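Local coordinates for DUF2787 domain-containing protein (Vibrio cholerae, PDB 2V1L), which is of unknown function but is encoded on a Vibrio cholerae pathogenicity island and shares structural homology with human p32, at residues A[43-48]-A[60-65]; A[76-81]-A[93-98]; A[15-20]-A[125-130]; A[101-106]-A[117-122]. All coordinates share one frame; numbering follows the deposited sequence.

Interaction 1 (A[43-48]-A[60-65]); sequences MNFRDS and VEIALS
The F45 ring has the V60 carbonyl O at its edge, in the ring plane, while I62 CD1 approaches the ring atom F45 CE2 obliquely at 3.6 Å. On the sheet surface that carries N44 and E61, the other two flat groups of the pair lie side by side and point the same way, with amide and carboxylate planes 73° apart. The N44 ND2 to E61 OE1 bond is weak at 3.4 Å; the firmer partner of this carboxylate is Y76, whose hydroxyl binds E61 OE2.

The backbone fixes this register. F45 N reaches V60 O at 2.8 Å with V60 N returning to F45 O, and M43 N binds I62 O at 2.8 Å with I62 N returning to M43 O. Between these two hydrogen-bonded pairs sits the non-hydrogen-bonded pair N44-E61, where E61 CA comes 3.3 Å from M43 O in a CA-H...O contact.

On the M43, F45, V60 and I62 surface, the extended M43 chain brings CE to L64 CD1 at 3.6 Å. This surface lies under helices 15-29 and 117-135, and F130 meets the F45 ring edge-to-face. Strands paired at 168° with helices over one face are characteristic of an antiparallel sheet in an alpha+beta fold.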
loop_
_atom_site.group_PDB
_atom_site.type_symbol
_atom_site.label_atom_id
_atom_site.label_comp_id
_atom_site.label_asym_id
_atom_site.label_seq_id
_atom_site.Cartn_x
_atom_site.Cartn_y
_atom_site.Cartn_z
ATOM N N MET A 43 2.836 -7.332 -4.276
ATOM C CA MET A 43 3.912 -6.391 -4.612
ATOM C C MET A 43 4.612 -5.920 -3.326
ATOM O O MET A 43 3.949 -5.609 -2.331
ATOM C CB MET A 43 3.347 -5.169 -5.355
ATOM C CG MET A 43 2.637 -5.432 -6.674
ATOM S SD MET A 43 1.996 -3.908 -7.432
ATOM C CE MET A 43 1.132 -4.549 -8.859
ATOM N N ASN A 44 5.935 -5.854 -3.353
ATOM C CA ASN A 44 6.704 -5.285 -2.252
ATOM C C ASN A 44 7.580 -4.134 -2.739
ATOM O O ASN A 44 8.226 -4.253 -3.781
ATOM C CB ASN A 44 7.579 -6.336 -1.566
ATOM C CG ASN A 44 6.766 -7.324 -0.758
ATOM O OD1 ASN A 44 6.255 -8.303 -1.303
ATOM N ND2 ASN A 44 6.621 -7.060 0.540
ATOM N N PHE A 45 7.586 -3.031 -1.989
ATOM C CA PHE A 45 8.426 -1.873 -2.297
ATOM C C PHE A 45 9.357 -1.741 -1.107
ATOM O O PHE A 45 8.882 -1.592 0.037
ATOM C CB PHE A 45 7.571 -0.588 -2.490
ATOM C CG PHE A 45 6.550 -0.679 -3.591
ATOM C CD1 PHE A 45 6.723 0.038 -4.779
ATOM C CD2 PHE A 45 5.410 -1.477 -3.456
ATOM C CE1 PHE A 45 5.790 -0.035 -5.788
ATOM C CE2 PHE A 45 4.474 -1.579 -4.480
ATOM C CZ PHE A 45 4.661 -0.866 -5.653
ATOM N N ARG A 46 10.668 -1.822 -1.353
ATOM C CA ARG A 46 11.661 -1.702 -0.281
ATOM C C ARG A 46 12.808 -0.722 -0.589
ATOM O O ARG A 46 13.330 -0.703 -1.690
ATOM C CB ARG A 46 12.223 -3.083 0.122
ATOM C CG ARG A 46 11.190 -4.025 0.814
ATOM C CD ARG A 46 11.809 -5.388 1.264
ATOM N NE ARG A 46 11.682 -6.413 0.215
ATOM C CZ ARG A 46 10.830 -7.441 0.231
ATOM N NH1 ARG A 46 10.022 -7.634 1.264
ATOM N NH2 ARG A 46 10.788 -8.291 -0.795
ATOM N N ASP A 47 13.144 0.100 0.404
ATOM C CA ASP A 47 14.357 0.892 0.435
ATOM C C ASP A 47 15.404 0.044 1.192
ATOM O O ASP A 47 15.344 -0.114 2.413
ATOM C CB ASP A 47 14.096 2.259 1.115
ATOM C CG ASP A 47 15.378 2.953 1.589
ATOM O OD1 ASP A 47 16.477 2.499 1.230
ATOM O OD2 ASP A 47 15.313 3.950 2.351
ATOM N N SER A 48 16.378 -0.497 0.460
ATOM C CA SER A 48 17.366 -1.400 1.074
ATOM C C SER A 48 18.174 -0.726 2.184
ATOM O O SER A 48 18.761 -1.416 3.011
ATOM C CB SER A 48 18.292 -1.990 0.019
ATOM O OG SER A 48 19.355 -1.081 -0.254
ATOM N N VAL A 60 6.646 -1.168 1.836
ATOM C CA VAL A 60 5.230 -1.215 1.596
ATOM C C VAL A 60 4.925 -2.528 0.908
ATOM O O VAL A 60 5.667 -2.952 0.029
ATOM C CB VAL A 60 4.761 -0.037 0.715
ATOM C CG1 VAL A 60 3.390 -0.244 0.250
ATOM C CG2 VAL A 60 4.896 1.323 1.457
ATOM N N GLU A 61 3.823 -3.157 1.320
ATOM C CA GLU A 61 3.255 -4.337 0.669
ATOM C C GLU A 61 1.832 -4.080 0.193
ATOM O O GLU A 61 1.001 -3.545 0.934
ATOM C CB GLU A 61 3.282 -5.544 1.633
ATOM C CG GLU A 61 2.778 -6.835 1.007
ATOM C CD GLU A 61 2.924 -8.048 1.916
ATOM O OE1 GLU A 61 4.054 -8.335 2.366
ATOM O OE2 GLU A 61 1.894 -8.734 2.154
ATOM N N ILE A 62 1.552 -4.462 -1.049
ATOM C CA ILE A 62 0.225 -4.345 -1.611
ATOM C C ILE A 62 -0.215 -5.694 -2.186
ATOM O O ILE A 62 0.554 -6.338 -2.891
ATOM C CB ILE A 62 0.151 -3.248 -2.717
ATOM C CG1 ILE A 62 0.565 -1.884 -2.149
ATOM C CG2 ILE A 62 -1.274 -3.212 -3.313
ATOM C CD1 ILE A 62 1.164 -0.886 -3.166
ATOM N N ALA A 63 -1.453 -6.103 -1.895
ATOM C CA ALA A 63 -1.986 -7.376 -2.388
ATOM C C ALA A 63 -3.190 -7.241 -3.282
ATOM O O ALA A 63 -4.167 -6.541 -2.978
ATOM C CB ALA A 63 -2.308 -8.325 -1.239
ATOM N N LEU A 64 -3.126 -7.973 -4.382
ATOM C CA LEU A 64 -4.161 -7.928 -5.396
ATOM C C LEU A 64 -4.529 -9.350 -5.773
ATOM O O LEU A 64 -3.671 -10.232 -5.817
ATOM C CB LEU A 64 -3.635 -7.191 -6.645
ATOM C CG LEU A 64 -2.912 -5.844 -6.521
ATOM C CD1 LEU A 64 -2.145 -5.546 -7.791
ATOM C CD2 LEU A 64 -3.889 -4.735 -6.256
ATOM N N SER A 65 -5.803 -9.570 -6.055
ATOM C CA SER A 65 -6.246 -10.832 -6.623
ATOM C C SER A 65 -7.046 -10.553 -7.889
ATOM O O SER A 65 -7.691 -9.505 -8.004
ATOM C CB SER A 65 -7.094 -11.598 -5.621
ATOM O OG SER A 65 -8.345 -10.958 -5.464
#

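Interaction 2 (A[76-81]-A[93-98])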
loop_
_atom_site.group_PDB
_atom_site.type_symbol
_atom_site.label_atom_id
_atom_site.label_comp_id
_atom_site.label_asym_id
_atom_site.label_seq_id
_atom_site.Cartn_x
_atom_site.Cartn_y
_atom_site.Cartn_z
ATOM N N TYR A 76 -5.200 -5.439 0.264
ATOM C CA TYR A 76 -4.779 -4.591 1.342
ATOM C C TYR A 76 -3.548 -3.790 0.950
ATOM O O TYR A 76 -2.841 -4.150 0.014
ATOM C CB TYR A 76 -4.476 -5.437 2.594
ATOM C CG TYR A 76 -3.380 -6.466 2.402
ATOM C CD1 TYR A 76 -3.697 -7.811 2.212
ATOM C CD2 TYR A 76 -2.035 -6.099 2.423
ATOM C CE1 TYR A 76 -2.708 -8.775 2.043
ATOM C CE2 TYR A 76 -1.020 -7.060 2.263
ATOM C CZ TYR A 76 -1.377 -8.398 2.072
ATOM O OH TYR A 76 -0.405 -9.350 1.890
ATOM N N ILE A 77 -3.287 -2.724 1.696
ATOM C CA ILE A 77 -2.041 -1.970 1.572
ATOM C C ILE A 77 -1.453 -1.844 2.963
ATOM O O ILE A 77 -2.138 -1.368 3.856
ATOM C CB ILE A 77 -2.292 -0.532 0.994
ATOM C CG1 ILE A 77 -2.922 -0.611 -0.390
ATOM C CG2 ILE A 77 -0.976 0.271 0.935
ATOM C CD1 ILE A 77 -3.365 0.754 -0.944
ATOM N N THR A 78 -0.194 -2.261 3.136
ATOM C CA THR A 78 0.508 -2.151 4.404
ATOM C C THR A 78 1.845 -1.444 4.265
ATOM O O THR A 78 2.650 -1.772 3.381
ATOM C CB THR A 78 0.753 -3.553 5.029
ATOM O OG1 THR A 78 -0.477 -4.288 5.024
ATOM C CG2 THR A 78 1.224 -3.443 6.486
ATOM N N ASP A 79 2.062 -0.495 5.178
ATOM C CA ASP A 79 3.287 0.265 5.375
ATOM C C ASP A 79 3.866 -0.230 6.708
ATOM O O ASP A 79 3.141 -0.298 7.720
ATOM C CB ASP A 79 2.913 1.764 5.456
ATOM C CG ASP A 79 4.053 2.650 5.872
ATOM O OD1 ASP A 79 4.686 2.408 6.907
ATOM O OD2 ASP A 79 4.305 3.632 5.166
ATOM N N PHE A 80 5.141 -0.610 6.704
ATOM C CA PHE A 80 5.779 -1.178 7.901
ATOM C C PHE A 80 6.848 -0.232 8.374
ATOM O O PHE A 80 7.421 0.497 7.569
ATOM C CB PHE A 80 6.467 -2.509 7.613
ATOM C CG PHE A 80 5.579 -3.552 7.003
ATOM C CD1 PHE A 80 5.000 -4.530 7.791
ATOM C CD2 PHE A 80 5.365 -3.585 5.612
ATOM C CE1 PHE A 80 4.211 -5.506 7.214
ATOM C CE2 PHE A 80 4.590 -4.548 5.036
ATOM C CZ PHE A 80 4.000 -5.507 5.823
ATOM N N ALA A 81 7.120 -0.253 9.678
ATOM C CA ALA A 81 8.185 0.532 10.259
ATOM C C ALA A 81 8.758 -0.173 11.486
ATOM O O ALA A 81 8.104 -1.013 12.090
ATOM C CB ALA A 81 7.688 1.937 10.630
ATOM N N CYS A 93 2.533 -0.444 10.300
ATOM C CA CYS A 93 2.560 0.942 10.752
ATOM C C CYS A 93 1.247 1.618 10.373
ATOM O O CYS A 93 0.599 2.257 11.203
ATOM C CB CYS A 93 3.731 1.652 10.081
ATOM S SG CYS A 93 3.838 3.381 10.497
ATOM N N LEU A 94 0.887 1.465 9.096
ATOM C CA LEU A 94 -0.408 1.818 8.555
ATOM C C LEU A 94 -0.854 0.606 7.764
ATOM O O LEU A 94 -0.047 -0.001 7.059
ATOM C CB LEU A 94 -0.287 2.962 7.559
ATOM C CG LEU A 94 -0.027 4.395 8.035
ATOM C CD1 LEU A 94 1.374 4.799 7.730
ATOM C CD2 LEU A 94 -0.982 5.318 7.247
ATOM N N ASP A 95 -2.122 0.286 7.845
ATOM C CA ASP A 95 -2.667 -0.865 7.113
ATOM C C ASP A 95 -4.054 -0.480 6.607
ATOM O O ASP A 95 -4.861 0.057 7.367
ATOM C CB ASP A 95 -2.742 -2.097 8.027
ATOM C CG ASP A 95 -3.200 -3.347 7.289
ATOM O OD1 ASP A 95 -2.492 -3.827 6.369
ATOM O OD2 ASP A 95 -4.279 -3.846 7.635
ATOM N N PHE A 96 -4.316 -0.699 5.323
ATOM C CA PHE A 96 -5.644 -0.463 4.771
ATOM C C PHE A 96 -6.109 -1.804 4.262
ATOM O O PHE A 96 -5.569 -2.301 3.312
ATOM C CB PHE A 96 -5.614 0.587 3.639
ATOM C CG PHE A 96 -5.055 1.921 4.075
ATOM C CD1 PHE A 96 -5.848 2.819 4.795
ATOM C CD2 PHE A 96 -3.721 2.256 3.808
ATOM C CE1 PHE A 96 -5.307 4.067 5.234
ATOM C CE2 PHE A 96 -3.181 3.497 4.221
ATOM C CZ PHE A 96 -3.980 4.384 4.952
ATOM N N ASP A 97 -7.077 -2.411 4.930
ATOM C CA ASP A 97 -7.467 -3.784 4.594
ATOM C C ASP A 97 -8.822 -3.754 3.880
ATOM O O ASP A 97 -9.861 -3.556 4.502
ATOM C CB ASP A 97 -7.502 -4.653 5.866
ATOM C CG ASP A 97 -7.688 -6.150 5.564
ATOM O OD1 ASP A 97 -8.379 -6.508 4.584
ATOM O OD2 ASP A 97 -7.141 -6.976 6.317
ATOM N N PHE A 98 -8.800 -3.905 2.557
ATOM C CA PHE A 98 -10.022 -3.727 1.770
ATOM C C PHE A 98 -10.930 -4.981 1.826
ATOM O O PHE A 98 -12.147 -4.851 1.887
ATOM C CB PHE A 98 -9.687 -3.256 0.328
ATOM C CG PHE A 98 -8.911 -1.952 0.295
ATOM C CD1 PHE A 98 -9.533 -0.757 0.598
ATOM C CD2 PHE A 98 -7.556 -1.942 0.020
ATOM C CE1 PHE A 98 -8.826 0.430 0.606
ATOM C CE2 PHE A 98 -6.842 -0.763 0.020
ATOM C CZ PHE A 98 -7.475 0.425 0.317
#
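T78 and D95 meet directly, the T78 hydroxyl donating from OG1 to D95 OD1 at 2.5 Å, a very short separation whose exact value is doubtful. D95 CG stands anti to its backbone N (chi1 -176°), which brings the carboxylate across to the threonine. At the next residue, D79 O is gripped by two amides: C93 N at 2.7 Å, in the carbonyl plane, and L94 N at 3.2 Å, tilted 27° from it. D79 N in turn reaches L94 O in a nearly straight bond. The I77-F96 pair is bonded in both directions, F96 N to I77 O at 2.7 Å and I77 N to F96 O.

Apolar groups fill in around this polar frame. I77 CD1 touches F98 CE2 at the ring edge, 3.9 Å away, and A81 CB abuts C93 CB. The D79 carboxylate lies across L94, with its CG 3.9 Å from L94 CD1 and its OD1 near C93 CB.

A second shell positions these groups. H58 ND1 is bonded to D79 OD1, and Y123 of helix 117-135 meets the F96 ring edge-to-face, while W126 packs on I77 and D79. Neighbouring strand 60-66 adds backbone bonds to Y76 and T78 on the other edge of strand 72-82.

With C93 and L94 both facing D79, the doubly accepting carbonyl is the mark of a classic beta bulge, placed where the chain turns a corner at L94 within an antiparallel sheet.

Interaction 3 (A[15-20]-A[125-130]); sequences KPFHAL and LWESNF
F17 and F130 both set CG anti to the backbone N (chi1 -170° for F17), which points each ring toward the other helix; the two side chains cross at about a right angle. F130 CD2 lies in the plane of the F17 ring at its edge, with F17 CE1 3.7 Å from F130 CE2. The same F17 CE1 also reaches the edge of the indole, 3.9 Å from W126 CZ3. L20 CD2 closes on F130 CE2 at 3.5 Å, a methyl against a ring carbon.

The two segments cross at 52° with axes 10.8 Å apart, so large side chains rather than close backbones fill the interface. Helices 15-29 and 117-135 here pack together on one face of the antiparallel sheet: F17 continues down to I62 and I77, and W126 to V60 and I77.

The E127 side chain crosses F17 obliquely, its carboxylate plane 15° from the ring plane, with OE1 3.3 Å from F17 CB. Although this acid is buried beside F17, both oxygens have partners: OE1 is bonded to Y123 OH and OE2 to S14 OG. These two bonds would hold the carboxylate in place beside the ring and offset the cost of burying its polar end.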
loop_
_atom_site.group_PDB
_atom_site.type_symbol
_atom_site.label_atom_id
_atom_site.label_comp_id
_atom_site.label_asym_id
_atom_site.label_seq_id
_atom_site.Cartn_x
_atom_site.Cartn_y
_atom_site.Cartn_z
ATOM N N LYS A 15 -6.253 7.665 -9.619
ATOM C CA LYS A 15 -5.824 7.259 -10.958
ATOM C C LYS A 15 -4.306 7.052 -11.074
ATOM O O LYS A 15 -3.875 6.018 -11.575
ATOM C CB LYS A 15 -6.358 8.238 -12.013
ATOM C CG LYS A 15 -7.842 8.052 -12.236
ATOM C CD LYS A 15 -8.386 9.122 -13.144
ATOM C CE LYS A 15 -9.583 8.598 -13.894
ATOM N NZ LYS A 15 -9.121 7.562 -14.865
ATOM N N PRO A 16 -3.490 7.999 -10.579
ATOM C CA PRO A 16 -2.050 7.720 -10.575
ATOM C C PRO A 16 -1.652 6.444 -9.807
ATOM O O PRO A 16 -0.696 5.772 -10.189
ATOM C CB PRO A 16 -1.471 8.959 -9.892
ATOM C CG PRO A 16 -2.469 10.017 -10.158
ATOM C CD PRO A 16 -3.773 9.349 -10.069
ATOM N N PHE A 17 -2.389 6.103 -8.751
ATOM C CA PHE A 17 -2.094 4.884 -7.988
ATOM C C PHE A 17 -2.487 3.670 -8.830
ATOM O O PHE A 17 -1.754 2.722 -8.904
ATOM C CB PHE A 17 -2.808 4.892 -6.642
ATOM C CG PHE A 17 -2.363 3.791 -5.699
ATOM C CD1 PHE A 17 -1.203 3.923 -4.949
ATOM C CD2 PHE A 17 -3.141 2.646 -5.528
ATOM C CE1 PHE A 17 -0.811 2.916 -4.066
ATOM C CE2 PHE A 17 -2.749 1.627 -4.645
ATOM C CZ PHE A 17 -1.580 1.758 -3.915
ATOM N N HIS A 18 -3.624 3.723 -9.505
ATOM C CA HIS A 18 -4.005 2.607 -10.405
ATOM C C HIS A 18 -3.019 2.399 -11.539
ATOM O O HIS A 18 -2.643 1.261 -11.844
ATOM C CB HIS A 18 -5.421 2.784 -10.931
ATOM C CG HIS A 18 -6.474 2.614 -9.878
ATOM N ND1 HIS A 18 -7.524 3.493 -9.721
ATOM C CD2 HIS A 18 -6.637 1.661 -8.928
ATOM C CE1 HIS A 18 -8.293 3.089 -8.724
ATOM N NE2 HIS A 18 -7.781 1.974 -8.234
ATOM N N ALA A 19 -2.586 3.507 -12.134
ATOM C CA ALA A 19 -1.531 3.534 -13.152
ATOM C C ALA A 19 -0.205 2.949 -12.671
ATOM O O ALA A 19 0.461 2.255 -13.433
ATOM C CB ALA A 19 -1.321 4.981 -13.680
ATOM N N LEU A 20 0.210 3.250 -11.439
ATOM C CA LEU A 20 1.382 2.570 -10.863
ATOM C C LEU A 20 1.159 1.061 -10.774
ATOM O O LEU A 20 2.013 0.276 -11.211
ATOM C CB LEU A 20 1.769 3.135 -9.488
ATOM C CG LEU A 20 2.855 2.375 -8.704
ATOM C CD1 LEU A 20 4.224 2.334 -9.429
ATOM C CD2 LEU A 20 3.021 2.956 -7.337
ATOM N N LEU A 125 -3.239 11.261 2.417
ATOM C CA LEU A 125 -1.897 11.657 2.783
ATOM C C LEU A 125 -0.900 10.558 2.554
ATOM O O LEU A 125 0.126 10.809 1.970
ATOM C CB LEU A 125 -1.821 12.143 4.235
ATOM C CG LEU A 125 -2.514 13.472 4.503
ATOM C CD1 LEU A 125 -2.926 13.545 5.993
ATOM C CD2 LEU A 125 -1.630 14.656 4.158
ATOM N N TRP A 126 -1.188 9.350 3.048
ATOM C CA TRP A 126 -0.321 8.197 2.787
ATOM C C TRP A 126 -0.044 8.029 1.280
ATOM O O TRP A 126 1.120 7.816 0.863
ATOM C CB TRP A 126 -0.941 6.877 3.308
ATOM C CG TRP A 126 -0.046 5.750 2.933
ATOM C CD1 TRP A 126 1.086 5.377 3.578
ATOM C CD2 TRP A 126 -0.133 4.932 1.754
ATOM N NE1 TRP A 126 1.693 4.347 2.902
ATOM C CE2 TRP A 126 0.964 4.054 1.779
ATOM C CE3 TRP A 126 -1.051 4.832 0.705
ATOM C CZ2 TRP A 126 1.172 3.091 0.793
ATOM C CZ3 TRP A 126 -0.831 3.888 -0.298
ATOM C CH2 TRP A 126 0.273 3.031 -0.241
ATOM N N GLU A 127 -1.103 8.070 0.473
ATOM C CA GLU A 127 -0.963 7.779 -0.963
ATOM C C GLU A 127 -0.191 8.847 -1.746
ATOM O O GLU A 127 0.550 8.514 -2.652
ATOM C CB GLU A 127 -2.332 7.583 -1.616
ATOM C CG GLU A 127 -2.268 6.994 -3.044
ATOM C CD GLU A 127 -3.551 7.259 -3.833
ATOM O OE1 GLU A 127 -4.349 6.317 -4.039
ATOM O OE2 GLU A 127 -3.763 8.422 -4.232
ATOM N N SER A 128 -0.411 10.113 -1.414
ATOM C CA SER A 128 0.348 11.267 -1.954
ATOM C C SER A 128 1.867 11.154 -1.637
ATOM O O SER A 128 2.748 11.354 -2.492
ATOM C CB SER A 128 -0.275 12.562 -1.359
ATOM O OG SER A 128 0.632 13.659 -1.403
ATOM N N ASN A 129 2.172 10.773 -0.407
ATOM C CA ASN A 129 3.550 10.475 -0.003
ATOM C C ASN A 129 4.134 9.305 -0.807
ATOM O O ASN A 129 5.179 9.424 -1.446
ATOM C CB ASN A 129 3.584 10.166 1.502
ATOM C CG ASN A 129 3.441 11.413 2.375
ATOM O OD1 ASN A 129 3.340 11.310 3.604
ATOM N ND2 ASN A 129 3.445 12.587 1.757
ATOM N N PHE A 130 3.466 8.165 -0.775
ATOM C CA PHE A 130 3.940 6.959 -1.479
ATOM C C PHE A 130 4.194 7.202 -2.968
ATOM O O PHE A 130 5.223 6.798 -3.499
ATOM C CB PHE A 130 2.949 5.816 -1.296
ATOM C CG PHE A 130 3.319 4.551 -2.036
ATOM C CD1 PHE A 130 4.381 3.763 -1.609
ATOM C CD2 PHE A 130 2.559 4.129 -3.123
ATOM C CE1 PHE A 130 4.712 2.565 -2.296
ATOM C CE2 PHE A 130 2.868 2.925 -3.801
ATOM C CZ PHE A 130 3.944 2.148 -3.379
#

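Interaction 4 (A[101-106]-A[117-122])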
loop_
_atom_site.group_PDB
_atom_site.type_symbol
_atom_site.label_atom_id
_atom_site.label_comp_id
_atom_site.label_asym_id
_atom_site.label_seq_id
_atom_site.Cartn_x
_atom_site.Cartn_y
_atom_site.Cartn_z
ATOM N N GLY A 101 -12.503 -4.415 5.223
ATOM C CA GLY A 101 -13.109 -3.109 5.458
ATOM C C GLY A 101 -12.584 -2.351 6.670
ATOM O O GLY A 101 -13.278 -1.502 7.205
ATOM N N ASP A 102 -11.358 -2.638 7.094
ATOM C CA ASP A 102 -10.752 -1.954 8.261
ATOM C C ASP A 102 -9.433 -1.269 7.921
ATOM O O ASP A 102 -8.730 -1.694 7.013
ATOM C CB ASP A 102 -10.441 -2.948 9.380
ATOM C CG ASP A 102 -11.688 -3.489 10.068
ATOM O OD1 ASP A 102 -12.630 -2.728 10.380
ATOM O OD2 ASP A 102 -11.690 -4.704 10.314
ATOM N N PHE A 103 -9.094 -0.238 8.690
ATOM C CA PHE A 103 -7.758 0.364 8.624
ATOM C C PHE A 103 -7.121 0.313 10.001
ATOM O O PHE A 103 -7.824 0.256 11.018
ATOM C CB PHE A 103 -7.765 1.802 8.026
ATOM C CG PHE A 103 -8.269 2.865 8.960
ATOM C CD1 PHE A 103 -9.651 3.086 9.119
ATOM C CD2 PHE A 103 -7.378 3.641 9.708
ATOM C CE1 PHE A 103 -10.128 4.081 9.994
ATOM C CE2 PHE A 103 -7.849 4.631 10.602
ATOM C CZ PHE A 103 -9.226 4.844 10.738
ATOM N N PHE A 104 -5.796 0.331 10.024
ATOM C CA PHE A 104 -5.037 0.360 11.246
ATOM C C PHE A 104 -3.956 1.443 11.261
ATOM O O PHE A 104 -3.241 1.653 10.272
ATOM C CB PHE A 104 -4.347 -0.988 11.439
ATOM C CG PHE A 104 -3.480 -1.053 12.633
ATOM C CD1 PHE A 104 -4.011 -1.409 13.871
ATOM C CD2 PHE A 104 -2.133 -0.796 12.537
ATOM C CE1 PHE A 104 -3.193 -1.487 14.982
ATOM C CE2 PHE A 104 -1.320 -0.844 13.649
ATOM C CZ PHE A 104 -1.845 -1.202 14.875
ATOM N N THR A 105 -3.813 2.061 12.422
ATOM C CA THR A 105 -2.666 2.850 12.754
ATOM C C THR A 105 -2.266 2.505 14.193
ATOM O O THR A 105 -3.110 2.070 14.959
ATOM C CB THR A 105 -3.068 4.331 12.606
ATOM O OG1 THR A 105 -2.708 4.778 11.291
ATOM C CG2 THR A 105 -2.488 5.184 13.652
ATOM N N ALA A 106 -1.002 2.719 14.566
ATOM C CA ALA A 106 -0.580 2.430 15.932
ATOM C C ALA A 106 -1.343 3.275 16.961
ATOM O O ALA A 106 -1.600 2.809 18.072
ATOM C CB ALA A 106 0.937 2.576 16.089
ATOM N N ARG A 117 -14.014 9.284 8.287
ATOM C CA ARG A 117 -13.312 10.479 7.836
ATOM C C ARG A 117 -11.820 10.498 8.208
ATOM O O ARG A 117 -11.015 11.098 7.491
ATOM C CB ARG A 117 -14.024 11.719 8.395
ATOM C CG ARG A 117 -13.491 13.054 7.932
ATOM C CD ARG A 117 -14.439 14.194 8.325
ATOM N NE ARG A 117 -14.797 14.217 9.756
ATOM C CZ ARG A 117 -13.941 14.486 10.746
ATOM N NH1 ARG A 117 -12.665 14.715 10.475
ATOM N NH2 ARG A 117 -14.356 14.507 12.009
ATOM N N ASP A 118 -11.462 9.872 9.334
ATOM C CA ASP A 118 -10.055 9.671 9.674
ATOM C C ASP A 118 -9.370 8.772 8.646
ATOM O O ASP A 118 -8.230 9.046 8.244
ATOM C CB ASP A 118 -9.879 9.150 11.112
ATOM C CG ASP A 118 -10.027 10.261 12.168
ATOM O OD1 ASP A 118 -10.905 11.121 11.979
ATOM O OD2 ASP A 118 -9.260 10.296 13.176
ATOM N N ALA A 119 -10.090 7.741 8.188
ATOM C CA ALA A 119 -9.606 6.812 7.176
ATOM C C ALA A 119 -9.274 7.527 5.878
ATOM O O ALA A 119 -8.226 7.275 5.271
ATOM C CB ALA A 119 -10.630 5.701 6.907
ATOM N N ARG A 120 -10.172 8.414 5.466
ATOM C CA ARG A 120 -10.084 9.072 4.171
ATOM C C ARG A 120 -8.850 9.984 4.110
ATOM O O ARG A 120 -8.047 9.859 3.190
ATOM C CB ARG A 120 -11.382 9.843 3.873
ATOM C CG ARG A 120 -11.448 10.430 2.486
ATOM C CD ARG A 120 -12.705 11.265 2.294
ATOM N NE ARG A 120 -12.903 11.567 0.877
ATOM C CZ ARG A 120 -12.537 12.698 0.293
ATOM N NH1 ARG A 120 -11.967 13.662 1.006
ATOM N NH2 ARG A 120 -12.748 12.867 -1.003
ATOM N N GLU A 121 -8.695 10.852 5.111
ATOM C CA GLU A 121 -7.598 11.820 5.183
ATOM C C GLU A 121 -6.248 11.119 5.359
ATOM O O GLU A 121 -5.261 11.453 4.694
ATOM C CB GLU A 121 -7.839 12.809 6.324
ATOM C CG GLU A 121 -6.690 13.841 6.549
ATOM C CD GLU A 121 -6.652 14.979 5.497
ATOM O OE1 GLU A 121 -7.704 15.250 4.858
ATOM O OE2 GLU A 121 -5.565 15.593 5.307
ATOM N N LEU A 122 -6.229 10.112 6.234
ATOM C CA LEU A 122 -5.048 9.308 6.435
ATOM C C LEU A 122 -4.631 8.642 5.106
ATOM O O LEU A 122 -3.463 8.650 4.741
ATOM C CB LEU A 122 -5.374 8.269 7.496
ATOM C CG LEU A 122 -4.374 7.420 8.214
ATOM C CD1 LEU A 122 -3.458 8.274 9.086
ATOM C CD2 LEU A 122 -5.185 6.423 9.060
#
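F103 and A119 mark the near approach of strand 102-105 to helix segment 117-122, with CA atoms 6.9 Å apart, segment axes 9.7 Å apart at their closest and directions inclined at 68°.

The ring of F103 does most of the touching. Its CG takes the crowded position between the backbone N and the carbonyl carbon (chi1 76°), and the ring then presents one face to the helix. A119 CA stands 3.9 Å above that face, offset toward the rim, and A119 CB touches F103 CE1 at 3.5 Å. L122 comes from the same side of the ring but at the opposite rim, its CD2 meeting F103 CE2 at 3.6 Å. The phenylalanine is therefore straddled by a methyl on one flank and a leucine branch on the other, one helical turn apart in sequence. The same L122 CD2 reaches T105 OG1 at 3.7 Å, a contact of carbon with oxygen; that hydroxyl forms a weak bond to F104 O within its own strand. D118 contributes CB near F103 CZ, while its carboxylate leads away.

On the same face of the sheet, F96 of the neighbouring strand packs against F103. G101 and D102 both face D97 in a G1 beta bulge, with G101 at a positive phi of 78°. At the start of the helix, N116 OD1 receives weak bonds from D118 N and A119 N.

Since the two segments share only carbon packing and one methyl-to-hydroxyl contact, their attraction is dispersive and hydrophobic, and shape rather than polar pairing would set the position of the helix over the strand.

Overall arrangement
Near the N terminus, helix segment 15-20 opens the longest loop, which interaction 3 closes about 105 residues later at 125-130. The other three are nested inside it and follow in series without crossing: interaction 1 closes a short loop at 60-65, interaction 2 at 93-98 and interaction 4 at 117-122. Adjacent strands 60-66 and 72-82 join interactions 1 and 2, while 95-97 and 102-105 join interactions 2 and 4. Helix 117-135 serves both interaction 3 and interaction 4, whose centres are 16 Å apart. Interaction 3 thereby lays both helices on the sheet formed by interactions 1 and 2.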